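Local coordinates for alkaline phosphatase (Thermus thermophilus, PDB 7KWD), which probably hydrolyses phosphate monoesters as a homodimeric zinc- and magnesium-dependent enzyme of the alkaline phosphatase family, at residues Y86-Y91 with K107-G112; H116-P121 with P475-E480; E350-V355 with R370-V375. All coordinates share one frame; numbering follows the deposited sequence.

Interaction 1: Y86-Y91 with K107-G112; sequences YSLTSY and KTVNGG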
# COMPACT_ATOMS: atom_id res chain seq x y z
N TYR A 86 3.12 -8.39 10.53
CA TYR A 86 3.04 -8.17 11.97
C TYR A 86 3.93 -9.14 12.75
O TYR A 86 4.15 -10.29 12.37
CB TYR A 86 1.60 -8.28 12.46
CG TYR A 86 0.82 -9.51 12.11
CD1 TYR A 86 0.86 -10.65 12.90
CD2 TYR A 86 -0.06 -9.49 11.03
CE1 TYR A 86 0.08 -11.77 12.59
CE2 TYR A 86 -0.82 -10.58 10.73
CZ TYR A 86 -0.75 -11.72 11.51
OH TYR A 86 -1.53 -12.80 11.20
N SER A 87 4.49 -8.62 13.84
CA SER A 87 5.33 -9.43 14.72
C SER A 87 4.46 -10.02 15.83
O SER A 87 3.23 -9.93 15.80
CB SER A 87 6.47 -8.56 15.26
OG SER A 87 5.95 -7.45 15.94
N LEU A 88 5.10 -10.58 16.87
CA LEU A 88 4.35 -11.39 17.83
C LEU A 88 3.39 -10.56 18.69
O LEU A 88 2.28 -11.02 19.00
CB LEU A 88 5.33 -12.15 18.72
CG LEU A 88 4.77 -13.13 19.76
CD1 LEU A 88 3.72 -14.04 19.15
CD2 LEU A 88 5.95 -13.91 20.32
N THR A 89 3.79 -9.33 19.06
CA THR A 89 3.00 -8.47 19.92
C THR A 89 2.65 -7.12 19.31
O THR A 89 2.00 -6.31 19.98
CB THR A 89 3.73 -8.21 21.26
OG1 THR A 89 4.94 -7.47 21.04
CG2 THR A 89 4.06 -9.49 21.92
N SER A 90 3.00 -6.87 18.04
CA SER A 90 2.76 -5.57 17.43
C SER A 90 2.35 -5.73 15.98
O SER A 90 3.04 -6.40 15.21
CB SER A 90 4.00 -4.69 17.47
OG SER A 90 3.78 -3.53 16.68
N TYR A 91 1.28 -5.06 15.60
CA TYR A 91 0.87 -5.05 14.20
C TYR A 91 1.81 -4.29 13.30
O TYR A 91 1.61 -4.32 12.09
CB TYR A 91 -0.53 -4.49 14.10
CG TYR A 91 -1.45 -5.60 14.45
CD1 TYR A 91 -1.70 -6.55 13.54
CD2 TYR A 91 -1.96 -5.76 15.72
CE1 TYR A 91 -2.46 -7.57 13.81
CE2 TYR A 91 -2.75 -6.82 16.00
CZ TYR A 91 -3.00 -7.73 15.01
OH TYR A 91 -3.77 -8.88 15.13
N LYS A 107 7.05 -16.09 14.76
CA LYS A 107 6.94 -14.69 15.16
C LYS A 107 7.78 -14.49 16.41
O LYS A 107 7.79 -15.34 17.31
CB LYS A 107 5.50 -14.32 15.47
CG LYS A 107 4.52 -14.66 14.37
CD LYS A 107 4.49 -13.56 13.34
CE LYS A 107 3.25 -13.60 12.45
NZ LYS A 107 3.41 -12.69 11.25
N THR A 108 8.52 -13.38 16.44
CA THR A 108 9.30 -12.98 17.60
C THR A 108 8.90 -11.56 17.99
O THR A 108 8.13 -10.88 17.30
CB THR A 108 10.81 -13.04 17.33
OG1 THR A 108 11.15 -12.13 16.27
CG2 THR A 108 11.18 -14.44 16.90
N VAL A 109 9.38 -11.17 19.15
CA VAL A 109 9.23 -9.81 19.63
C VAL A 109 10.23 -8.93 18.90
O VAL A 109 11.36 -9.36 18.62
CB VAL A 109 9.44 -9.79 21.14
CG1 VAL A 109 9.65 -8.37 21.60
CG2 VAL A 109 8.23 -10.47 21.84
N ASN A 110 9.83 -7.70 18.59
CA ASN A 110 10.73 -6.77 17.90
C ASN A 110 12.01 -6.61 18.70
O ASN A 110 11.97 -6.36 19.91
CB ASN A 110 10.05 -5.39 17.73
CG ASN A 110 8.83 -5.43 16.79
OD1 ASN A 110 8.57 -6.44 16.13
ND2 ASN A 110 8.07 -4.32 16.74
N GLY A 111 13.16 -6.78 18.03
CA GLY A 111 14.41 -6.46 18.71
C GLY A 111 15.56 -7.44 18.71
O GLY A 111 16.71 -7.04 18.49
N GLY A 112 15.29 -8.70 18.99
CA GLY A 112 16.33 -9.70 18.95
C GLY A 112 16.48 -10.38 17.58
O GLY A 112 15.57 -10.40 16.76
O HOH W 1 6.63 -7.74 18.87

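Interaction 2: H116-P121 with P475-E480; sequences HADGTP and PVMSEE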
# COMPACT_ATOMS: atom_id res chain seq x y z
N HIS A 116 13.93 -15.50 20.92
CA HIS A 116 12.67 -15.08 21.50
C HIS A 116 12.91 -14.09 22.64
O HIS A 116 14.01 -13.99 23.16
CB HIS A 116 11.87 -16.28 22.00
CG HIS A 116 11.07 -16.94 20.93
ND1 HIS A 116 10.31 -16.21 20.03
CD2 HIS A 116 10.92 -18.24 20.59
CE1 HIS A 116 9.74 -17.04 19.18
NE2 HIS A 116 10.08 -18.28 19.51
N ALA A 117 11.85 -13.41 23.06
CA ALA A 117 12.01 -12.39 24.09
C ALA A 117 12.54 -12.95 25.41
O ALA A 117 12.99 -12.19 26.27
CB ALA A 117 10.68 -11.69 24.36
N ASP A 118 12.47 -14.26 25.60
CA ASP A 118 12.95 -14.89 26.82
C ASP A 118 14.36 -15.41 26.66
O ASP A 118 14.86 -16.08 27.56
CB ASP A 118 12.02 -16.03 27.25
CG ASP A 118 12.02 -17.19 26.26
OD1 ASP A 118 12.73 -17.09 25.23
OD2 ASP A 118 11.33 -18.20 26.51
N GLY A 119 14.99 -15.17 25.51
CA GLY A 119 16.33 -15.66 25.28
C GLY A 119 16.43 -17.00 24.58
O GLY A 119 17.53 -17.39 24.20
N THR A 120 15.33 -17.70 24.38
CA THR A 120 15.38 -18.96 23.64
C THR A 120 16.02 -18.75 22.28
O THR A 120 15.51 -17.94 21.49
CB THR A 120 13.97 -19.52 23.45
OG1 THR A 120 13.31 -19.58 24.71
CG2 THR A 120 14.05 -20.87 22.83
N PRO A 121 17.13 -19.39 21.96
CA PRO A 121 17.73 -19.19 20.64
C PRO A 121 16.97 -19.97 19.59
O PRO A 121 16.40 -21.03 19.84
CB PRO A 121 19.16 -19.72 20.80
CG PRO A 121 19.07 -20.72 21.87
CD PRO A 121 18.06 -20.11 22.86
N PRO A 475 11.16 -23.26 17.94
CA PRO A 475 10.09 -23.12 18.93
C PRO A 475 9.29 -21.84 18.77
O PRO A 475 9.77 -20.82 18.26
CB PRO A 475 10.83 -23.16 20.27
CG PRO A 475 12.26 -22.71 19.94
CD PRO A 475 12.50 -23.25 18.54
N VAL A 476 8.07 -21.92 19.25
CA VAL A 476 7.07 -20.88 19.19
C VAL A 476 6.87 -20.28 20.57
O VAL A 476 7.09 -20.93 21.59
CB VAL A 476 5.77 -21.52 18.65
CG1 VAL A 476 4.59 -20.62 18.89
CG2 VAL A 476 5.92 -21.88 17.15
N MET A 477 6.45 -19.02 20.59
CA MET A 477 6.00 -18.31 21.78
C MET A 477 4.67 -17.67 21.42
O MET A 477 4.50 -17.18 20.30
CB MET A 477 7.03 -17.23 22.24
CG MET A 477 6.55 -16.19 23.28
SD MET A 477 7.88 -15.04 23.84
CE MET A 477 9.20 -16.20 24.21
N SER A 478 3.72 -17.70 22.35
CA SER A 478 2.42 -17.10 22.14
C SER A 478 2.50 -15.61 22.41
O SER A 478 3.40 -15.11 23.09
CB SER A 478 1.37 -17.72 23.05
OG SER A 478 1.52 -17.23 24.37
N GLU A 479 1.54 -14.88 21.83
CA GLU A 479 1.47 -13.45 22.05
C GLU A 479 1.34 -13.12 23.54
O GLU A 479 2.01 -12.20 24.05
CB GLU A 479 0.28 -12.88 21.28
CG GLU A 479 0.09 -11.38 21.46
CD GLU A 479 -1.07 -10.84 20.61
OE1 GLU A 479 -1.76 -11.66 19.98
OE2 GLU A 479 -1.28 -9.61 20.60
N GLU A 480 0.48 -13.86 24.24
CA GLU A 480 0.29 -13.62 25.67
C GLU A 480 1.56 -13.94 26.44
O GLU A 480 1.95 -13.19 27.34
CB GLU A 480 -0.91 -14.41 26.20
CG GLU A 480 -2.30 -13.91 25.73
CD GLU A 480 -2.70 -12.52 26.29
OE1 GLU A 480 -2.55 -12.27 27.52
OE2 GLU A 480 -3.18 -11.67 25.49

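Interaction 3: E350-V355 with R370-V375; sequences EHMLRV and RAMKGV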
# COMPACT_ATOMS: atom_id res chain seq x y z
N GLU A 350 20.06 13.03 3.94
CA GLU A 350 21.17 12.62 4.79
C GLU A 350 22.45 13.32 4.38
O GLU A 350 23.25 13.74 5.22
CB GLU A 350 21.34 11.10 4.71
CG GLU A 350 22.64 10.55 5.28
CD GLU A 350 22.72 9.02 5.17
OE1 GLU A 350 23.41 8.51 4.26
OE2 GLU A 350 22.07 8.33 5.98
N HIS A 351 22.65 13.44 3.07
CA HIS A 351 23.84 14.11 2.56
C HIS A 351 23.72 15.61 2.76
O HIS A 351 24.66 16.25 3.25
CB HIS A 351 24.01 13.75 1.11
CG HIS A 351 25.21 14.35 0.47
ND1 HIS A 351 26.44 13.73 0.49
CD2 HIS A 351 25.36 15.48 -0.24
CE1 HIS A 351 27.29 14.46 -0.19
NE2 HIS A 351 26.67 15.53 -0.65
N MET A 352 22.55 16.18 2.46
CA MET A 352 22.30 17.58 2.77
C MET A 352 22.64 17.87 4.23
O MET A 352 23.40 18.80 4.51
CB MET A 352 20.84 17.93 2.47
CG MET A 352 20.52 17.91 0.95
SD MET A 352 18.75 18.00 0.52
CE MET A 352 18.39 19.66 1.25
N LEU A 353 22.10 17.09 5.16
CA LEU A 353 22.38 17.33 6.57
C LEU A 353 23.89 17.28 6.83
O LEU A 353 24.43 18.10 7.58
CB LEU A 353 21.66 16.31 7.43
CG LEU A 353 20.40 16.68 8.18
CD1 LEU A 353 19.81 18.02 7.78
CD2 LEU A 353 19.32 15.59 8.03
N ARG A 354 24.57 16.33 6.22
CA ARG A 354 26.02 16.25 6.38
C ARG A 354 26.68 17.53 5.88
O ARG A 354 27.50 18.13 6.58
CB ARG A 354 26.50 15.01 5.65
CG ARG A 354 27.87 14.52 5.92
CD ARG A 354 28.08 13.26 5.07
NE ARG A 354 27.26 12.14 5.52
CZ ARG A 354 26.62 11.26 4.74
NH1 ARG A 354 26.66 11.33 3.39
NH2 ARG A 354 25.92 10.28 5.32
N VAL A 355 26.28 18.00 4.70
CA VAL A 355 26.84 19.20 4.11
C VAL A 355 26.59 20.42 4.99
O VAL A 355 27.44 21.30 5.14
CB VAL A 355 26.24 19.43 2.71
CG1 VAL A 355 26.29 20.91 2.37
CG2 VAL A 355 26.91 18.58 1.68
N ARG A 370 18.01 24.19 -2.99
CA ARG A 370 18.11 24.57 -4.39
C ARG A 370 19.02 23.61 -5.15
O ARG A 370 18.66 23.08 -6.20
CB ARG A 370 18.64 26.01 -4.50
CG ARG A 370 18.36 26.74 -5.84
CD ARG A 370 19.35 27.91 -6.08
NE ARG A 370 20.75 27.45 -6.06
CZ ARG A 370 21.29 26.68 -7.00
NH1 ARG A 370 20.56 26.33 -8.05
NH2 ARG A 370 22.55 26.26 -6.91
N ALA A 371 20.21 23.38 -4.62
CA ALA A 371 21.19 22.63 -5.39
C ALA A 371 20.90 21.13 -5.42
O ALA A 371 21.16 20.48 -6.42
CB ALA A 371 22.58 22.87 -4.81
N MET A 372 20.34 20.58 -4.35
CA MET A 372 20.23 19.13 -4.24
C MET A 372 18.81 18.61 -4.37
O MET A 372 18.65 17.43 -4.70
CB MET A 372 20.86 18.69 -2.91
CG MET A 372 22.39 18.90 -2.91
SD MET A 372 23.25 18.49 -1.37
CE MET A 372 23.50 20.13 -0.67
N LYS A 373 17.79 19.45 -4.19
CA LYS A 373 16.41 19.06 -4.44
C LYS A 373 15.72 19.81 -5.57
O LYS A 373 14.61 19.42 -5.94
CB LYS A 373 15.58 19.24 -3.15
CG LYS A 373 16.02 18.28 -2.02
CD LYS A 373 15.85 16.81 -2.44
CE LYS A 373 15.94 15.86 -1.22
NZ LYS A 373 16.32 14.48 -1.68
N GLY A 374 16.33 20.84 -6.15
CA GLY A 374 15.66 21.65 -7.14
C GLY A 374 14.49 22.45 -6.59
O GLY A 374 13.52 22.70 -7.31
N VAL A 375 14.55 22.84 -5.33
CA VAL A 375 13.44 23.45 -4.60
C VAL A 375 13.88 24.84 -4.15
O VAL A 375 15.02 25.02 -3.70
CB VAL A 375 13.02 22.60 -3.38
CG1 VAL A 375 12.20 23.40 -2.36
CG2 VAL A 375 12.23 21.37 -3.84

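Interaction 1: Y86-Y91 with K107-G112
Lys107 sets its CG anti to the carbonyl carbon (chi1 -52°) and bends its chain at chi2 (-85°), while Tyr86 holds its CG between the backbone N and the carbonyl carbon (chi1 53°). Lysine and ring then meet obliquely: NZ stands over one ring face, 4.0 Å from the Tyr86 centroid, as a cation-pi pair, and Tyr91 CE1 lies over the opposite face. The ammonium also donates to Tyr86 O, at 2.7 Å from NZ. NZ also forms a salt bridge with Asp456 and a hydrogen bond to Asn457, so a long side chain with an apolar stem and charged tip suits the place; the stem's CB rests 3.9 Å from Leu88 CB. Beside it, Leu88 N donates to Thr108 O at 3.1 Å. Ser87 is small enough to fit between polar groups: its OG lies 2.8 Å from Asn110 OD1 and 3.2 Å from Ser90 O, two acceptors competing for one proton, and receives a bond from a water that also accepts from Asn110 N. Asn110 ND2 donates to Ser331 O of the second subunit. These loops flank helix 95-104, which begins with Ser95, the probable phosphoserine nucleophile of the alkaline phosphatase active site.

Interaction 2: H116-P121 with P475-E480
The imidazole of His116 presents two different surfaces to Met477 and Pro475. Met477 CB sits over the centre of one face, 4.0 Å from the ring centroid, in a CH-pi contact, while the ring edge points NE2 at Pro475 O, 2.8 Å away. That bond is nearly straight (162° at the hydrogen) and lies in the ring plane, although NE2 stands above the plane of the accepting carbonyl. A histidine suits the place because it combines a flat pi face that can take a C-H with an N-H at its rim. The two side chains run antiparallel, Met477 heading for the base of the histidine. A turn at its chi3 (-48°) places CE 3.5 Å from His116 CB and 3.6 Å from Asp118 CG, so the terminal methyl packs against both residues. An alanine in place of His116 would probably leave Pro475 O without this donor and open a gap beneath Met477 CB. Asp118 is itself held by Thr120, whose OG1 (2.6 Å) and N (2.8 Å) both reach Asp118 OD1 from the same face of the carboxylate, the latter closing an Asx turn. It overlaps the type I turn from His116 to Gly119, whose last residue, a glycine, readily adopts the positive phi. Thr120 CG2 packs on Pro475 CG at 3.9 Å. The contact joins the loop between helices 95-104 and 125-131 to the lead-in of helix 479-487, N-capped by Ser478; Ala482 and Ile485 of that helix pack against Met477.

Interaction 3: E350-V355 with R370-V375
Met352 and Met372 mark the nearest approach of two helical backbones, their CA atoms 7.5 Å apart. The 350-355 segment is helical throughout, whereas 370-375 leaves its helix: Gly374 is the first residue to depart from helical angles, with a positive phi (66°) that glycine adopts easily. Met372 carries the contact. Its SD is anti to CA (chi2 177°), which extends the chain toward the facing helix, and the sulfur comes 3.6 Å from Met352 CG, the two side chains lying alongside with opposed directions. On another side the same SD lies in the plane of the His351 ring at its edge, 3.8 Å from CD2, a sulfur-aromatic contact, the two side chains crossing at about a right angle. CE meets Val355 CG1 tip to tip at 4.2 Å. An unbranched, pliable methionine can serve all three neighbours. Met352 SD rests 3.7 Å from Lys373 CG. Only the apolar stem of that lysine is used here; its NZ is satisfied by Ala347 O, Gln345 and a salt bridge to Asp282. Helices 349-356 and 362-373 are joined side chain to side chain, with Met409 of helix 406-412 packing on Met352 and Arg273 of helix 273-280 salt-bridged to Glu350.

After strand 80-84 the chain enters 86-91, passes through helix 95-104 and returns at 107-112, where interaction 1 closes a short helical loop. A few residues on, 116-121 opens interaction 2, which closes only when 475-480 arrives ahead of helix 479-487. Interaction 3 falls within that long interval, joining helices 349-356 and 362-373; no two of the contacts cross. Interactions 1 and 2 abut, with Lys107 O 3.2 Å from His116 CE1 and Leu88 CD1 3.4 Å from Met477 O, so the loops around helix 95-104 and the C-terminal part pack together. Interaction 3 stands apart, its centre about 44 Å from that of interaction 2, across the chain's centre.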